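Local coordinates for penicillin-binding protein 2 (Pbp2) (Helicobacter pylori, PDB 5LP5) that probably acts as a penicillin-binding transpeptidase in peptidoglycan synthesis and forms a complex with the rod shape-determining protein MreC, at residues A[51-56]-A[183-188]; A[89-94]-A[141-146]; A[93-98]-A[131-136]; A[122-127]-A[277-282]; A[161-166]-A[231-236]. All blocks are in the same frame, centred on the assembly; numbering follows the deposited sequence.

Overall arrangement
Contacts 2 and 5 are buried, contacts 1 and 3 partly buried, and contact 4 lies on the surface. Contacts 2 and 3 share the end of helix 81-94. Contact 2 joins it to the start of strand 144-152 through three isoleucines, two of them buried, and contact 3 joins it to the chain around helix 134-138, where MreC binds. Contact 4 links the dimerisation region to the transpeptidase region through a single phenylalanine. Its Val-122 packs on Ile-91 of contact 2, and its Ile-125 on Phe-95 of contact 3. Contacts 1 and 5 are joined by backbone bonds. Contact 1 centres on an arginine whose polar partners lie outside the two segments, while contact 5 is wholly apolar.

Contact 1: residues A[51-56]-A[183-188]; sequences PTRGNI and SQIVGK
The backbones stay well apart here, with Arg-53 CA and Ile-185 CA 8.5 Å from each other, and no hydrogen bond joins the segments. Arg-53 bridges the gap. Its CG lies anti to the backbone N (chi1 -176°), and the chain runs extended to NE, which carries the guanidinium to strand 185-187. There NH1 meets the strand obliquely, 4.1 Å from Ile-185 O and 4.2 Å from Gly-187 N. These distances are too long for hydrogen bonds, so the approach is packing only. The aliphatic part of the arginine also takes part, with CD 4.3 Å from Ile-185 CG2. This strand pairs with strand 166-168 in a two-stranded antiparallel sheet within the dimerisation region, and residues 51-55 form the loop that leads into strand 56-57. The guanidinium is held by partners beyond the strand. NH2 forms a salt bridge with Glu-192, and NH1 bonds Asn-196 OD1. That same oxygen accepts a bond from Gly-187 N, so one asparagine ties the arginine to the strand indirectly.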
# COMPACT_ATOMS: atom_id res chain seq x y z
N PRO A 51 4.37 3.46 -9.97
CA PRO A 51 3.03 3.46 -9.39
C PRO A 51 2.86 2.47 -8.27
O PRO A 51 3.56 1.49 -8.23
CB PRO A 51 2.13 3.08 -10.57
CG PRO A 51 3.02 2.28 -11.47
CD PRO A 51 4.41 2.80 -11.28
N THR A 52 1.94 2.76 -7.36
CA THR A 52 1.70 1.92 -6.18
C THR A 52 0.99 0.66 -6.65
O THR A 52 0.12 0.73 -7.52
CB THR A 52 0.85 2.69 -5.12
OG1 THR A 52 0.91 2.01 -3.85
CG2 THR A 52 -0.62 2.84 -5.55
N ARG A 53 1.37 -0.48 -6.09
CA ARG A 53 0.79 -1.75 -6.55
C ARG A 53 -0.70 -1.80 -6.32
O ARG A 53 -1.16 -1.45 -5.25
CB ARG A 53 1.44 -2.97 -5.90
CG ARG A 53 0.92 -4.29 -6.45
CD ARG A 53 1.67 -5.48 -5.86
NE ARG A 53 1.06 -6.74 -6.29
CZ ARG A 53 1.49 -7.49 -7.31
NH1 ARG A 53 2.57 -7.15 -8.00
NH2 ARG A 53 0.83 -8.60 -7.61
N GLY A 54 -1.43 -2.24 -7.35
CA GLY A 54 -2.90 -2.17 -7.36
C GLY A 54 -3.60 -2.96 -6.26
O GLY A 54 -3.11 -3.99 -5.80
N ASN A 55 -4.76 -2.46 -5.84
CA ASN A 55 -5.56 -3.12 -4.81
C ASN A 55 -6.33 -4.29 -5.39
O ASN A 55 -6.75 -4.26 -6.55
CB ASN A 55 -6.59 -2.17 -4.21
CG ASN A 55 -5.97 -1.12 -3.31
OD1 ASN A 55 -4.86 -1.27 -2.81
ND2 ASN A 55 -6.70 -0.04 -3.11
N ILE A 56 -6.53 -5.32 -4.56
CA ILE A 56 -7.39 -6.43 -4.93
C ILE A 56 -8.70 -6.35 -4.15
O ILE A 56 -8.72 -6.29 -2.91
CB ILE A 56 -6.71 -7.82 -4.72
CG1 ILE A 56 -5.48 -7.92 -5.62
CG2 ILE A 56 -7.67 -8.96 -5.08
CD1 ILE A 56 -4.64 -9.16 -5.38
N SER A 183 10.22 -1.72 -8.84
CA SER A 183 9.56 -1.91 -7.54
C SER A 183 10.27 -2.93 -6.64
O SER A 183 10.28 -2.78 -5.43
CB SER A 183 8.10 -2.32 -7.73
OG SER A 183 7.93 -3.06 -8.93
N GLN A 184 10.87 -3.95 -7.24
CA GLN A 184 11.37 -5.12 -6.50
C GLN A 184 10.27 -5.80 -5.67
O GLN A 184 10.53 -6.38 -4.61
CB GLN A 184 12.61 -4.78 -5.65
CG GLN A 184 13.91 -5.44 -6.13
CD GLN A 184 14.68 -4.60 -7.14
OE1 GLN A 184 15.12 -3.50 -6.84
NE2 GLN A 184 14.87 -5.14 -8.34
N ILE A 185 9.05 -5.75 -6.19
CA ILE A 185 7.88 -6.39 -5.59
C ILE A 185 7.13 -7.13 -6.69
O ILE A 185 6.58 -6.52 -7.61
CB ILE A 185 6.93 -5.35 -4.93
CG1 ILE A 185 7.64 -4.63 -3.78
CG2 ILE A 185 5.66 -6.00 -4.41
CD1 ILE A 185 8.12 -5.54 -2.68
N VAL A 186 7.09 -8.45 -6.57
CA VAL A 186 6.44 -9.31 -7.57
C VAL A 186 5.56 -10.39 -6.94
O VAL A 186 5.80 -10.83 -5.81
CB VAL A 186 7.47 -9.96 -8.52
CG1 VAL A 186 7.87 -9.00 -9.61
CG2 VAL A 186 8.69 -10.42 -7.74
N GLY A 187 4.53 -10.80 -7.67
CA GLY A 187 3.62 -11.80 -7.18
C GLY A 187 4.33 -13.12 -7.24
O GLY A 187 5.02 -13.40 -8.21
N LYS A 188 4.18 -13.92 -6.19
CA LYS A 188 4.79 -15.25 -6.12
C LYS A 188 3.77 -16.33 -6.39
O LYS A 188 4.02 -17.20 -7.20
CB LYS A 188 5.46 -15.50 -4.76
CG LYS A 188 6.57 -14.52 -4.43
CD LYS A 188 7.73 -14.62 -5.41
CE LYS A 188 8.89 -13.72 -5.00
NZ LYS A 188 10.17 -13.96 -5.75

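Contact 2: residues A[89-94]-A[141-146]; sequences EIIQKF and QGIFAL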
# COMPACT_ATOMS: atom_id res chain seq x y z
N GLU A 89 25.57 4.36 15.31
CA GLU A 89 25.38 4.64 16.74
C GLU A 89 24.19 5.57 16.93
O GLU A 89 23.38 5.38 17.84
CB GLU A 89 26.62 5.31 17.36
CG GLU A 89 27.78 4.39 17.66
CD GLU A 89 28.97 5.12 18.26
OE1 GLU A 89 29.02 6.38 18.23
OE2 GLU A 89 29.87 4.43 18.77
N ILE A 90 24.09 6.58 16.06
CA ILE A 90 22.97 7.52 16.06
C ILE A 90 21.66 6.77 15.77
O ILE A 90 20.65 7.00 16.43
CB ILE A 90 23.17 8.69 15.06
CG1 ILE A 90 24.29 9.63 15.55
CG2 ILE A 90 21.90 9.50 14.89
CD1 ILE A 90 24.62 10.77 14.60
N ILE A 91 21.67 5.86 14.80
CA ILE A 91 20.49 5.10 14.45
C ILE A 91 20.16 4.03 15.50
O ILE A 91 19.01 3.63 15.62
CB ILE A 91 20.63 4.50 13.04
CG1 ILE A 91 20.65 5.64 12.02
CG2 ILE A 91 19.48 3.55 12.72
CD1 ILE A 91 21.14 5.27 10.65
N GLN A 92 21.16 3.60 16.26
CA GLN A 92 20.94 2.73 17.41
C GLN A 92 20.06 3.42 18.47
O GLN A 92 19.13 2.82 19.01
CB GLN A 92 22.28 2.29 18.04
CG GLN A 92 22.18 1.43 19.31
CD GLN A 92 21.51 0.08 19.06
OE1 GLN A 92 21.66 -0.51 18.00
NE2 GLN A 92 20.77 -0.40 20.05
N LYS A 93 20.37 4.68 18.75
CA LYS A 93 19.58 5.44 19.72
C LYS A 93 18.09 5.41 19.35
O LYS A 93 17.27 5.14 20.21
CB LYS A 93 20.08 6.89 19.85
CG LYS A 93 21.38 7.05 20.64
CD LYS A 93 21.98 8.44 20.49
CE LYS A 93 23.50 8.43 20.63
NZ LYS A 93 24.08 9.68 20.07
N PHE A 94 17.76 5.66 18.08
CA PHE A 94 16.36 5.77 17.63
C PHE A 94 15.65 4.43 17.57
O PHE A 94 14.43 4.37 17.57
CB PHE A 94 16.26 6.42 16.24
CG PHE A 94 16.80 7.82 16.17
CD1 PHE A 94 16.39 8.79 17.06
CD2 PHE A 94 17.71 8.16 15.19
CE1 PHE A 94 16.89 10.07 17.01
CE2 PHE A 94 18.21 9.45 15.12
CZ PHE A 94 17.81 10.41 16.03
N GLN A 141 22.23 15.85 9.50
CA GLN A 141 22.34 16.27 8.08
C GLN A 141 22.38 15.11 7.08
O GLN A 141 21.70 15.15 6.06
CB GLN A 141 23.56 17.19 7.86
CG GLN A 141 23.28 18.68 8.12
CD GLN A 141 24.54 19.57 8.14
OE1 GLN A 141 25.64 19.14 8.48
NE2 GLN A 141 24.35 20.84 7.80
N GLY A 142 23.17 14.08 7.36
CA GLY A 142 23.31 12.97 6.42
C GLY A 142 22.42 11.76 6.65
O GLY A 142 22.80 10.64 6.29
N ILE A 143 21.25 11.96 7.25
CA ILE A 143 20.34 10.83 7.54
C ILE A 143 18.93 11.10 7.00
O ILE A 143 18.33 12.13 7.30
CB ILE A 143 20.28 10.50 9.03
CG1 ILE A 143 21.66 10.15 9.56
CG2 ILE A 143 19.35 9.32 9.27
CD1 ILE A 143 21.71 9.80 11.04
N PHE A 144 18.43 10.13 6.22
CA PHE A 144 17.21 10.28 5.45
C PHE A 144 16.16 9.26 5.92
O PHE A 144 16.49 8.15 6.30
CB PHE A 144 17.51 10.08 3.95
CG PHE A 144 18.49 11.08 3.39
CD1 PHE A 144 18.07 12.04 2.48
CD2 PHE A 144 19.84 11.04 3.75
CE1 PHE A 144 18.97 12.96 1.96
CE2 PHE A 144 20.74 11.97 3.26
CZ PHE A 144 20.30 12.93 2.35
N ALA A 145 14.89 9.66 5.91
CA ALA A 145 13.79 8.79 6.31
C ALA A 145 12.67 8.90 5.26
O ALA A 145 12.10 9.97 5.05
CB ALA A 145 13.29 9.17 7.70
N LEU A 146 12.34 7.79 4.63
CA LEU A 146 11.61 7.81 3.38
C LEU A 146 10.44 6.88 3.44
O LEU A 146 10.52 5.82 4.04
CB LEU A 146 12.53 7.35 2.25
CG LEU A 146 13.81 8.17 2.08
CD1 LEU A 146 14.79 7.55 1.09
CD2 LEU A 146 13.40 9.59 1.69
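Ile-143 reaches across to helix 81-94 with its CD1 methyl, which touches two neighbouring isoleucines. CD1 lies 3.9 Å from CG2 of Ile-90. It is also 4.4 Å from CG1 of Ile-91, a looser approach. The side chains of Ile-90 and Ile-143 meet at a slant, methyl against methyl, and there is no polar bond between the segments. The torsions of Ile-143 explain its reach. CG1 stands beside the backbone N (chi1 -59°) and CD1 continues in an extended line (chi2 -180°), so the terminal methyl is the part that arrives at the helix. On the helix side, the branch of Ile-90 that meets it is the CG2 methyl. Ile-143 and Ile-91 are both buried, while Ile-90 is partly exposed at the margin. A second shell holds these groups in place. Strand 63-76 presents Leu-75 to both Ile-143 and Ile-91, and its Val-73 also packs on Ile-91. Val-122 of strand 118-125 touches Ile-91 as well. Just after Ile-143 the chain enters strand 144-152, where Phe-144 forms backbone bonds with Phe-74 and Leu-146 with Gly-72. The helix therefore lies against the part of the mixed sheet formed by strands 63-76, 118-125 and 144-152. The result, in the dimerisation region of the protein, is a helix packed on a beta-sheet through aliphatic side chains.

Contact 3: residues A[93-98]-A[131-136]; sequences KFFPNF and QPLYAK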
# COMPACT_ATOMS: atom_id res chain seq x y z
N LYS A 93 20.37 4.68 18.75
CA LYS A 93 19.58 5.44 19.72
C LYS A 93 18.09 5.41 19.35
O LYS A 93 17.27 5.14 20.21
CB LYS A 93 20.08 6.89 19.85
CG LYS A 93 21.38 7.05 20.64
CD LYS A 93 21.98 8.44 20.49
CE LYS A 93 23.50 8.43 20.63
NZ LYS A 93 24.08 9.68 20.07
N PHE A 94 17.76 5.66 18.08
CA PHE A 94 16.36 5.77 17.63
C PHE A 94 15.65 4.43 17.57
O PHE A 94 14.43 4.37 17.57
CB PHE A 94 16.26 6.42 16.24
CG PHE A 94 16.80 7.82 16.17
CD1 PHE A 94 16.39 8.79 17.06
CD2 PHE A 94 17.71 8.16 15.19
CE1 PHE A 94 16.89 10.07 17.01
CE2 PHE A 94 18.21 9.45 15.12
CZ PHE A 94 17.81 10.41 16.03
N PHE A 95 16.41 3.34 17.49
CA PHE A 95 15.84 1.99 17.48
C PHE A 95 16.65 1.12 18.42
O PHE A 95 17.50 0.35 17.99
CB PHE A 95 15.84 1.43 16.05
CG PHE A 95 15.23 2.35 15.05
CD1 PHE A 95 13.88 2.29 14.78
CD2 PHE A 95 15.99 3.33 14.44
CE1 PHE A 95 13.30 3.16 13.87
CE2 PHE A 95 15.43 4.21 13.54
CZ PHE A 95 14.08 4.11 13.24
N PRO A 96 16.39 1.24 19.73
CA PRO A 96 17.22 0.52 20.71
C PRO A 96 16.90 -0.97 20.71
O PRO A 96 17.58 -1.74 21.36
CB PRO A 96 16.82 1.17 22.05
CG PRO A 96 15.44 1.69 21.84
CD PRO A 96 15.24 1.93 20.36
N ASN A 97 15.88 -1.33 19.94
CA ASN A 97 15.42 -2.70 19.81
C ASN A 97 16.19 -3.50 18.74
O ASN A 97 15.80 -4.62 18.43
CB ASN A 97 13.93 -2.66 19.47
CG ASN A 97 13.19 -3.91 19.89
OD1 ASN A 97 13.44 -4.44 20.97
ND2 ASN A 97 12.27 -4.36 19.06
N PHE A 98 17.26 -2.92 18.18
CA PHE A 98 18.10 -3.55 17.15
C PHE A 98 19.53 -3.43 17.67
O PHE A 98 19.81 -2.55 18.48
CB PHE A 98 18.01 -2.79 15.80
CG PHE A 98 16.74 -3.05 15.00
CD1 PHE A 98 15.51 -2.57 15.43
CD2 PHE A 98 16.80 -3.73 13.79
CE1 PHE A 98 14.36 -2.80 14.70
CE2 PHE A 98 15.65 -3.95 13.04
CZ PHE A 98 14.42 -3.49 13.49
N GLN A 131 6.37 8.54 14.47
CA GLN A 131 5.72 9.74 14.90
C GLN A 131 6.61 10.64 15.79
O GLN A 131 6.73 11.83 15.53
CB GLN A 131 4.37 9.39 15.51
CG GLN A 131 3.29 10.43 15.30
CD GLN A 131 2.82 10.57 13.86
OE1 GLN A 131 3.22 11.51 13.18
NE2 GLN A 131 1.95 9.67 13.40
N PRO A 132 7.26 10.08 16.83
CA PRO A 132 8.23 10.87 17.61
C PRO A 132 9.63 10.96 16.99
O PRO A 132 10.41 11.80 17.40
CB PRO A 132 8.29 10.15 18.94
CG PRO A 132 7.87 8.74 18.66
CD PRO A 132 7.10 8.72 17.38
N LEU A 133 9.94 10.11 16.03
CA LEU A 133 11.27 10.05 15.43
C LEU A 133 11.48 10.97 14.23
O LEU A 133 12.57 11.47 14.05
CB LEU A 133 11.58 8.62 14.97
CG LEU A 133 11.41 7.52 16.01
CD1 LEU A 133 11.44 6.15 15.37
CD2 LEU A 133 12.48 7.62 17.08
N TYR A 134 10.47 11.20 13.41
CA TYR A 134 10.70 11.91 12.16
C TYR A 134 11.47 13.22 12.38
O TYR A 134 12.46 13.46 11.74
CB TYR A 134 9.41 12.18 11.40
CG TYR A 134 9.64 12.90 10.10
CD1 TYR A 134 9.85 12.20 8.93
CD2 TYR A 134 9.64 14.29 10.02
CE1 TYR A 134 10.07 12.86 7.72
CE2 TYR A 134 9.87 14.94 8.83
CZ TYR A 134 10.08 14.22 7.69
OH TYR A 134 10.29 14.88 6.53
N ALA A 135 11.05 14.05 13.31
CA ALA A 135 11.73 15.33 13.55
C ALA A 135 13.19 15.20 14.01
O ALA A 135 14.04 16.02 13.68
CB ALA A 135 10.95 16.16 14.55
N LYS A 136 13.47 14.18 14.81
CA LYS A 136 14.80 13.98 15.32
C LYS A 136 15.74 13.49 14.23
O LYS A 136 16.90 13.90 14.18
CB LYS A 136 14.76 13.03 16.51
CG LYS A 136 13.97 13.65 17.66
CD LYS A 136 14.20 12.97 19.01
CE LYS A 136 13.29 11.77 19.20
NZ LYS A 136 13.98 10.65 19.92
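Phe-94 meets Lys-136 with its ring, and Leu-133 with CB and the ring atom CD1. Ring atom CE1 is 3.7 Å from Lys-136 CB, and the approach is oblique to the ring. CB is the closest atom of the lysine, but the bent chain brings NZ back to 4.2 Å from Phe-94 CE1. The two side chains cross at a slant. Leu-133 and Phe-94 run past one another in opposite directions. The leucine's CD2 comes 4.1 Å from Phe-94 CB and 3.8 Å from Phe-94 O, so it covers the backbone at the end of the helix too. The other methyl of Leu-133 serves a different ring: CD1 lies 3.8 Å from Phe-95 CE1, again at a slant. CG of Leu-133 sits beside its own backbone N (chi1 -53°), which turns it to the helix end. The forked methyls divide between the two phenylalanines. The contact joins the C-terminal end of helix 81-94 to the chain that enters helix 134-138, both in the dimerisation region. Phe-95 is the first residue to leave the helix. It opens a type I beta turn that runs to Phe-98 and reverses the chain. Its buried ring also packs on Ile-125 of strand 118-125. Residues 131-136 also meet the MreC chain: Tyr-134 stacks with Phe-169 of MreC, and Gln-131 OE1 bonds Ser-158 of MreC.

Contact 4: residues A[122-127]-A[277-282]; sequences VGFIPY and DFVGGI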
# COMPACT_ATOMS: atom_id res chain seq x y z
N VAL A 122 17.35 0.69 8.24
CA VAL A 122 16.17 0.09 8.88
C VAL A 122 15.01 0.20 7.93
O VAL A 122 14.80 1.24 7.33
CB VAL A 122 15.77 0.81 10.18
CG1 VAL A 122 14.64 0.06 10.86
CG2 VAL A 122 16.96 0.90 11.13
N GLY A 123 14.26 -0.88 7.80
CA GLY A 123 13.11 -0.93 6.91
C GLY A 123 11.89 -1.34 7.69
O GLY A 123 11.98 -1.70 8.87
N PHE A 124 10.73 -1.24 7.05
CA PHE A 124 9.46 -1.58 7.68
C PHE A 124 9.34 -0.95 9.04
O PHE A 124 9.48 -1.64 10.04
CB PHE A 124 9.35 -3.09 7.85
CG PHE A 124 8.91 -3.81 6.63
CD1 PHE A 124 9.13 -3.29 5.35
CD2 PHE A 124 8.29 -5.05 6.76
CE1 PHE A 124 8.72 -3.98 4.23
CE2 PHE A 124 7.89 -5.75 5.64
CZ PHE A 124 8.11 -5.21 4.37
N ILE A 125 9.13 0.35 9.07
CA ILE A 125 8.89 1.08 10.30
C ILE A 125 7.44 1.54 10.29
O ILE A 125 7.02 2.20 9.34
CB ILE A 125 9.77 2.31 10.40
CG1 ILE A 125 11.19 1.97 10.01
CG2 ILE A 125 9.67 2.90 11.80
CD1 ILE A 125 12.12 3.15 9.98
N PRO A 126 6.65 1.20 11.32
CA PRO A 126 5.27 1.65 11.31
C PRO A 126 5.15 3.16 11.43
O PRO A 126 6.02 3.82 12.02
CB PRO A 126 4.65 0.95 12.52
CG PRO A 126 5.51 -0.24 12.75
CD PRO A 126 6.90 0.20 12.37
N TYR A 127 4.09 3.69 10.85
CA TYR A 127 3.89 5.13 10.80
C TYR A 127 3.93 5.66 12.23
O TYR A 127 4.56 6.67 12.51
CB TYR A 127 2.57 5.46 10.11
CG TYR A 127 2.52 6.79 9.41
CD1 TYR A 127 2.61 6.87 8.03
CD2 TYR A 127 2.33 7.97 10.11
CE1 TYR A 127 2.56 8.08 7.38
CE2 TYR A 127 2.26 9.19 9.47
CZ TYR A 127 2.39 9.24 8.11
OH TYR A 127 2.34 10.46 7.45
N ASP A 277 2.41 -13.23 6.79
CA ASP A 277 3.68 -13.74 7.32
C ASP A 277 4.78 -13.83 6.25
O ASP A 277 5.95 -13.97 6.57
CB ASP A 277 3.48 -15.11 7.99
CG ASP A 277 2.53 -15.06 9.17
OD1 ASP A 277 2.42 -13.98 9.81
OD2 ASP A 277 1.89 -16.09 9.46
N PHE A 278 4.40 -13.73 4.98
CA PHE A 278 5.36 -13.74 3.89
C PHE A 278 5.86 -12.34 3.52
O PHE A 278 6.93 -12.21 2.91
CB PHE A 278 4.77 -14.43 2.64
CG PHE A 278 4.69 -15.92 2.77
CD1 PHE A 278 3.61 -16.52 3.40
CD2 PHE A 278 5.73 -16.72 2.30
CE1 PHE A 278 3.56 -17.89 3.56
CE2 PHE A 278 5.68 -18.10 2.45
CZ PHE A 278 4.59 -18.68 3.09
N VAL A 279 5.13 -11.29 3.88
CA VAL A 279 5.35 -9.99 3.25
C VAL A 279 6.78 -9.42 3.35
O VAL A 279 7.30 -8.91 2.34
CB VAL A 279 4.29 -8.95 3.67
CG1 VAL A 279 4.65 -7.57 3.13
CG2 VAL A 279 2.91 -9.37 3.18
N GLY A 280 7.42 -9.50 4.52
CA GLY A 280 8.77 -8.98 4.66
C GLY A 280 9.85 -10.04 4.56
O GLY A 280 10.85 -9.95 5.25
N GLY A 281 9.65 -11.05 3.70
CA GLY A 281 10.40 -12.32 3.78
C GLY A 281 9.79 -13.16 4.88
O GLY A 281 9.31 -12.62 5.86
N ILE A 282 9.78 -14.48 4.73
CA ILE A 282 9.23 -15.38 5.77
C ILE A 282 10.30 -15.70 6.80
O ILE A 282 11.46 -15.88 6.43
CB ILE A 282 8.65 -16.70 5.17
CG1 ILE A 282 8.00 -17.55 6.26
CG2 ILE A 282 9.72 -17.49 4.41
CD1 ILE A 282 6.51 -17.37 6.36
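From Val-122, where the chain turns a corner and bonds to Val-73 of strand 63-76, the segment passes through Gly-123 to Phe-124, the residue that meets Val-279 and Gly-280. Phe-124 has a positive phi of 48°. It and Ile-125 both face Phe-71 of the adjoining strand 63-76, which makes a G1 beta bulge. The phenylalanine is exposed, and its CB points to the loop of residues 277-282. Its ring atom CE2 lies 3.5 Å from Gly-280 CA, an oblique approach to the ring. Gly-280 has no side chain, so the ring meets the backbone directly, inside a type I beta turn from Phe-278 to Gly-281. Val-279 O is at the ring edge, near the ring plane, 4.3 Å from Phe-124 CZ. Val-279 CG1 is 4.4 Å from the same CZ. Lys-150 of strand 144-152 packs on both Phe-124 and Val-279. Next in line, Ile-125 turns to the interior and packs on Phe-71 and Val-73. At the end, Tyr-127 OH bonds Phe-182 O of the MreC chain. The contact joins the dimerisation region to the transpeptidase region. It is a small van der Waals contact, with no directional bond at this point of the junction.

Contact 5: residues A[161-166]-A[231-236]; sequences HVLGYV and LQLSLD
Leu-163 and Leu-233 adopt alike torsions, with CG beside the backbone N (chi1 -57° and -53°). Leu-233 presents its extended methyl, CD1 (chi2 -174°). Leu-163 meets it with CD2, the branch that is not extended, at 3.8 Å from Leu-233 CD1, and the two side chains meet at an angle. Val-162 adds a second methyl group to the cluster. Its CG1 lies 4.3 Å from Leu-235 CD1 and 4.4 Å from Leu-233 CD1, so it spans both leucines more loosely. Leu-233 CD1 is thus shared by two residues of helix 160-163. That helix ends here: Gly-164 leaves it with a positive phi. On the other side, the chain comes off strand 231-232, which runs parallel to strand 56-57, and leads to Asp-236. This residue is the N-cap of helix 237-246, and it also forms a salt bridge with Arg-238. Ile-56 of strand 56-57 packs on both Leu-163 and Leu-233. Val-162 also packs on Ala-267 of strand 264-270 and on Phe-461, both in the transpeptidase region. The cluster therefore sits where the dimerisation region meets the transpeptidase region. All four touching residues are buried and aliphatic, and no hydrogen bond crosses between the segments. The two pieces of chain are held together here by apolar packing, without directional bonds.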
# COMPACT_ATOMS: atom_id res chain seq x y z
N HIS A 161 -5.28 -19.07 -0.65
CA HIS A 161 -4.90 -19.87 -1.81
C HIS A 161 -5.44 -19.29 -3.12
O HIS A 161 -5.09 -19.74 -4.19
CB HIS A 161 -5.31 -21.34 -1.64
CG HIS A 161 -4.43 -22.11 -0.70
ND1 HIS A 161 -4.79 -22.37 0.60
CD2 HIS A 161 -3.20 -22.67 -0.86
CE1 HIS A 161 -3.84 -23.06 1.20
NE2 HIS A 161 -2.86 -23.26 0.33
N VAL A 162 -6.29 -18.28 -3.03
CA VAL A 162 -6.71 -17.53 -4.21
C VAL A 162 -5.82 -16.33 -4.43
O VAL A 162 -5.28 -16.12 -5.53
CB VAL A 162 -8.15 -17.00 -4.07
CG1 VAL A 162 -8.52 -16.21 -5.30
CG2 VAL A 162 -9.12 -18.17 -3.84
N LEU A 163 -5.68 -15.52 -3.39
CA LEU A 163 -4.99 -14.26 -3.52
C LEU A 163 -3.50 -14.44 -3.80
O LEU A 163 -2.96 -13.84 -4.73
CB LEU A 163 -5.20 -13.43 -2.25
CG LEU A 163 -6.66 -13.16 -1.87
CD1 LEU A 163 -6.72 -12.53 -0.50
CD2 LEU A 163 -7.32 -12.26 -2.88
N GLY A 164 -2.85 -15.31 -3.03
CA GLY A 164 -1.42 -15.48 -3.10
C GLY A 164 -0.72 -14.27 -2.50
O GLY A 164 -1.37 -13.37 -1.97
N TYR A 165 0.60 -14.24 -2.61
CA TYR A 165 1.38 -13.20 -1.96
C TYR A 165 2.54 -12.70 -2.83
O TYR A 165 3.00 -13.37 -3.74
CB TYR A 165 1.91 -13.71 -0.62
CG TYR A 165 2.87 -14.85 -0.76
CD1 TYR A 165 4.22 -14.61 -1.02
CD2 TYR A 165 2.44 -16.17 -0.68
CE1 TYR A 165 5.11 -15.65 -1.16
CE2 TYR A 165 3.33 -17.21 -0.82
CZ TYR A 165 4.66 -16.94 -1.06
OH TYR A 165 5.56 -17.98 -1.19
N VAL A 166 2.99 -11.50 -2.51
CA VAL A 166 4.11 -10.86 -3.19
C VAL A 166 5.38 -11.02 -2.36
O VAL A 166 5.32 -11.15 -1.13
CB VAL A 166 3.84 -9.37 -3.42
CG1 VAL A 166 2.47 -9.18 -4.04
CG2 VAL A 166 3.91 -8.56 -2.13
N LEU A 231 -7.82 -4.39 -9.17
CA LEU A 231 -8.40 -5.63 -9.70
C LEU A 231 -9.54 -6.12 -8.83
O LEU A 231 -9.41 -6.28 -7.61
CB LEU A 231 -7.34 -6.73 -9.81
CG LEU A 231 -7.76 -8.11 -10.32
CD1 LEU A 231 -8.30 -8.05 -11.74
CD2 LEU A 231 -6.58 -9.06 -10.27
N GLN A 232 -10.67 -6.37 -9.47
CA GLN A 232 -11.85 -6.85 -8.78
C GLN A 232 -12.10 -8.35 -9.03
O GLN A 232 -12.16 -8.79 -10.19
CB GLN A 232 -13.07 -6.03 -9.20
CG GLN A 232 -14.18 -6.07 -8.17
CD GLN A 232 -15.50 -5.56 -8.70
OE1 GLN A 232 -15.67 -5.28 -9.90
NE2 GLN A 232 -16.47 -5.46 -7.78
N LEU A 233 -12.27 -9.10 -7.94
CA LEU A 233 -12.53 -10.53 -7.98
C LEU A 233 -13.99 -10.82 -7.65
O LEU A 233 -14.65 -10.04 -6.96
CB LEU A 233 -11.67 -11.29 -6.97
CG LEU A 233 -10.17 -11.07 -7.00
CD1 LEU A 233 -9.48 -12.00 -6.03
CD2 LEU A 233 -9.63 -11.30 -8.40
N SER A 234 -14.46 -11.97 -8.12
CA SER A 234 -15.84 -12.39 -7.96
C SER A 234 -16.18 -12.96 -6.59
O SER A 234 -17.34 -13.14 -6.27
CB SER A 234 -16.20 -13.40 -9.04
OG SER A 234 -15.26 -14.46 -9.04
N LEU A 235 -15.17 -13.25 -5.78
CA LEU A 235 -15.43 -13.75 -4.44
C LEU A 235 -16.41 -12.86 -3.67
O LEU A 235 -16.45 -11.66 -3.88
CB LEU A 235 -14.14 -13.83 -3.63
CG LEU A 235 -13.05 -14.79 -4.08
CD1 LEU A 235 -11.87 -14.63 -3.12
CD2 LEU A 235 -13.54 -16.22 -4.06
N ASP A 236 -17.18 -13.45 -2.76
CA ASP A 236 -17.92 -12.69 -1.77
C ASP A 236 -17.33 -12.99 -0.41
O ASP A 236 -17.34 -14.11 0.04
CB ASP A 236 -19.40 -13.06 -1.78
CG ASP A 236 -20.25 -12.20 -0.82
OD1 ASP A 236 -19.70 -11.69 0.20
OD2 ASP A 236 -21.47 -12.06 -1.06